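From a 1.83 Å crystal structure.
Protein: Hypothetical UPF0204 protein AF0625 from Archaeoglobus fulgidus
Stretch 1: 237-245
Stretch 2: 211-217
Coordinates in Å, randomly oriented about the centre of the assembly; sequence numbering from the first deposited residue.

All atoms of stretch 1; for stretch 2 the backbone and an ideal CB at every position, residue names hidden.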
# COMPACT_ATOMS: atom_id res chain seq x y z
N LEU A 237 -3.84 -7.74 -11.79
CA LEU A 237 -4.18 -6.44 -11.22
C LEU A 237 -2.90 -5.71 -10.78
O LEU A 237 -2.77 -4.50 -10.95
CB LEU A 237 -5.11 -6.64 -10.02
CG LEU A 237 -5.87 -5.42 -9.50
CD1 LEU A 237 -6.77 -4.88 -10.61
CD2 LEU A 237 -6.71 -5.81 -8.29
N SER A 238 -1.97 -6.46 -10.20
CA SER A 238 -0.71 -5.91 -9.73
C SER A 238 0.28 -5.65 -10.86
O SER A 238 1.28 -4.97 -10.66
CB SER A 238 -0.06 -6.86 -8.72
OG SER A 238 -0.92 -7.10 -7.61
N GLU A 239 0.00 -6.21 -12.03
CA GLU A 239 0.89 -6.09 -13.19
C GLU A 239 2.21 -6.78 -12.83
O GLU A 239 3.29 -6.39 -13.26
CB GLU A 239 1.10 -4.61 -13.57
CG GLU A 239 -0.21 -3.93 -13.96
CD GLU A 239 -0.05 -2.52 -14.52
OE1 GLU A 239 -1.06 -1.78 -14.53
OE2 GLU A 239 1.06 -2.15 -14.97
N ALA A 240 2.08 -7.84 -12.03
CA ALA A 240 3.22 -8.62 -11.57
C ALA A 240 3.73 -9.61 -12.60
O ALA A 240 2.96 -10.15 -13.40
CB ALA A 240 2.85 -9.37 -10.30
N GLU A 241 5.03 -9.85 -12.58
CA GLU A 241 5.65 -10.82 -13.47
C GLU A 241 6.14 -11.99 -12.64
O GLU A 241 6.74 -12.93 -13.16
CB GLU A 241 6.84 -10.19 -14.22
CG GLU A 241 6.46 -9.19 -15.30
CD GLU A 241 5.50 -9.77 -16.32
OE1 GLU A 241 5.67 -10.94 -16.73
OE2 GLU A 241 4.57 -9.04 -16.74
N TYR A 242 5.85 -11.96 -11.34
CA TYR A 242 6.30 -13.01 -10.43
C TYR A 242 5.38 -13.23 -9.25
O TYR A 242 4.58 -12.36 -8.89
CB TYR A 242 7.66 -12.64 -9.82
CG TYR A 242 8.77 -12.34 -10.78
CD1 TYR A 242 9.59 -13.36 -11.28
CD2 TYR A 242 9.03 -11.03 -11.18
CE1 TYR A 242 10.64 -13.07 -12.14
CE2 TYR A 242 10.08 -10.74 -12.05
CZ TYR A 242 10.88 -11.76 -12.52
OH TYR A 242 11.92 -11.48 -13.37
N ILE A 243 5.50 -14.40 -8.64
CA ILE A 243 4.78 -14.72 -7.42
C ILE A 243 5.92 -15.16 -6.50
O ILE A 243 6.70 -16.04 -6.86
CB ILE A 243 3.82 -15.92 -7.55
CG1 ILE A 243 2.67 -15.58 -8.50
CG2 ILE A 243 3.23 -16.25 -6.16
CD1 ILE A 243 1.72 -16.73 -8.74
N ILE A 244 6.06 -14.51 -5.35
CA ILE A 244 7.10 -14.89 -4.41
C ILE A 244 6.42 -15.62 -3.26
O ILE A 244 5.38 -15.18 -2.77
CB ILE A 244 7.84 -13.65 -3.85
CG1 ILE A 244 8.64 -12.98 -4.96
CG2 ILE A 244 8.77 -14.07 -2.72
CD1 ILE A 244 9.20 -11.63 -4.58
N ILE A 245 6.99 -16.74 -2.84
CA ILE A 245 6.41 -17.50 -1.74
C ILE A 245 7.32 -17.48 -0.51
O ILE A 245 8.55 -17.43 -0.63
CB ILE A 245 6.17 -18.99 -2.12
CG1 ILE A 245 7.48 -19.62 -2.60
CG2 ILE A 245 5.08 -19.08 -3.18
CD1 ILE A 245 7.38 -21.12 -2.84
N UNK A 211 15.49 -5.44 -5.45
CA UNK A 211 14.96 -4.68 -6.57
C UNK A 211 13.51 -5.09 -6.82
O UNK A 211 12.93 -4.80 -7.87
CB UNK A 211 15.81 -4.89 -7.82
N UNK A 212 12.92 -5.77 -5.84
CA UNK A 212 11.55 -6.24 -5.94
C UNK A 212 10.57 -5.43 -5.12
O UNK A 212 10.89 -4.94 -4.03
CB UNK A 212 11.48 -7.71 -5.51
N UNK A 213 9.36 -5.29 -5.65
CA UNK A 213 8.30 -4.59 -4.94
C UNK A 213 7.12 -5.54 -5.02
O UNK A 213 7.18 -6.54 -5.72
CB UNK A 213 7.99 -3.21 -5.53
N UNK A 214 6.05 -5.22 -4.30
CA UNK A 214 4.87 -6.06 -4.27
C UNK A 214 3.62 -5.28 -4.62
O UNK A 214 3.57 -4.06 -4.47
CB UNK A 214 4.72 -6.71 -2.89
N UNK A 215 2.62 -6.00 -5.10
CA UNK A 215 1.33 -5.40 -5.39
C UNK A 215 0.51 -5.89 -4.21
O UNK A 215 0.35 -5.18 -3.22
CB UNK A 215 0.75 -5.79 -6.75
N UNK A 216 0.02 -7.12 -4.30
CA UNK A 216 -0.76 -7.70 -3.22
C UNK A 216 0.07 -8.75 -2.50
O UNK A 216 1.06 -9.25 -3.05
CB UNK A 216 -2.06 -8.31 -3.75
N UNK A 217 -0.32 -9.06 -1.27
CA UNK A 217 0.36 -10.05 -0.44
C UNK A 217 -0.72 -10.76 0.36
O UNK A 217 -1.60 -10.11 0.92
CB UNK A 217 1.41 -9.41 0.47

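Position 211 lies beyond the reach of stretch 1: no atom of that segment comes within 5.5 Å of its ideal CB, so the contact sets no preference there. The deposited residue is T211, whose hydroxyl is hydrogen-bonded elsewhere in the structure.

At position 212 the backbone is extended and CA-to-CB points toward stretch 1, with the ideal CB 4.6 Å from CD1 of I244. Farther out lies the ring of Y242. An apolar side chain is called for; leucine or methionine could cover the isoleucine methyl, but an aromatic ring could also extend to the tyrosine. The residue is F212. Its edge is directed at the face of Y242, with ring centroids 4.9 Å apart and planes at 64°, an arrangement that sets the weakly positive ring hydrogens against the electron-rich face. The closest atoms, CE2 of F212 and CD2 of Y242, are 3.4 Å apart, while CD2 of F212 packs 3.7 Å from CD1 of I244. One ring touches two residues of the strand 242-245, which runs almost perpendicular to its own.

Position 213 points sideways, with nothing of stretch 1 near its CB. A beta-branched residue would suit the extended backbone, and T213 is found.

Position 214 directs CA-to-CB away from stretch 1, so a small side chain would make no contact. A long apolar one could still bend back to the isoleucine methyl. F214 does so: with chi1 in the m well, its CZ comes 3.8 Å from CD1 of I244, the same methyl that meets F212.

Position 215 is the most restrictive. The chain turns a corner here, with phi/psi of -103/-82, and its CA is 4.8 Å from CA of S238. An ideal CB would stand 2.3 Å from OG of S238, a clash, so glycine is the natural answer. With G215 in place, OG of S238 sits 3.6 Å from CA of G215.

Position 216 points sideways, its ideal CB 4.2 Å from OG of S238, and L237 offers an apolar methyl farther along. A medium-sized side chain with both polar and carbon surface would suit, as would an aliphatic one. H216 brings the end of its side chain nearer: CD2 lies 3.7 Å from OG of S238, and NE2 lies 4.1 Å from CD2 of L237. Both ring nitrogens are hydrogen-bonded elsewhere in the structure.

Position 217 points sideways, with no stretch 1 atom near its CB, leaving many choices. N217 makes no contact here.

Stretch 2 211-217: TFTFGHN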
# COMPACT_ATOMS: atom_id res chain seq x y z
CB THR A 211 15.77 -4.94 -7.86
OG1 THR A 211 15.77 -6.35 -8.14
CG2 THR A 211 17.22 -4.46 -7.68
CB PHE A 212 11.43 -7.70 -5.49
CG PHE A 212 11.41 -8.69 -6.61
CD1 PHE A 212 12.60 -9.18 -7.15
CD2 PHE A 212 10.20 -9.15 -7.12
CE1 PHE A 212 12.58 -10.13 -8.18
CE2 PHE A 212 10.16 -10.09 -8.15
CZ PHE A 212 11.36 -10.58 -8.68
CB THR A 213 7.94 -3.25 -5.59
OG1 THR A 213 6.97 -2.59 -4.77
CG2 THR A 213 7.35 -3.45 -7.00
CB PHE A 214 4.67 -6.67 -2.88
CG PHE A 214 5.72 -7.67 -2.49
CD1 PHE A 214 5.56 -9.01 -2.81
CD2 PHE A 214 6.88 -7.26 -1.84
CE1 PHE A 214 6.55 -9.94 -2.49
CE2 PHE A 214 7.87 -8.18 -1.52
CZ PHE A 214 7.71 -9.53 -1.84
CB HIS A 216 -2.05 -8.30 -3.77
CG HIS A 216 -3.13 -7.29 -4.01
ND1 HIS A 216 -3.78 -6.65 -2.98
CD2 HIS A 216 -3.61 -6.75 -5.15
CE1 HIS A 216 -4.62 -5.76 -3.48
NE2 HIS A 216 -4.53 -5.80 -4.79
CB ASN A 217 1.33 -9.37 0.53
CG ASN A 217 2.72 -9.23 -0.04
OD1 ASN A 217 3.33 -10.21 -0.46
ND2 ASN A 217 3.25 -8.00 -0.03
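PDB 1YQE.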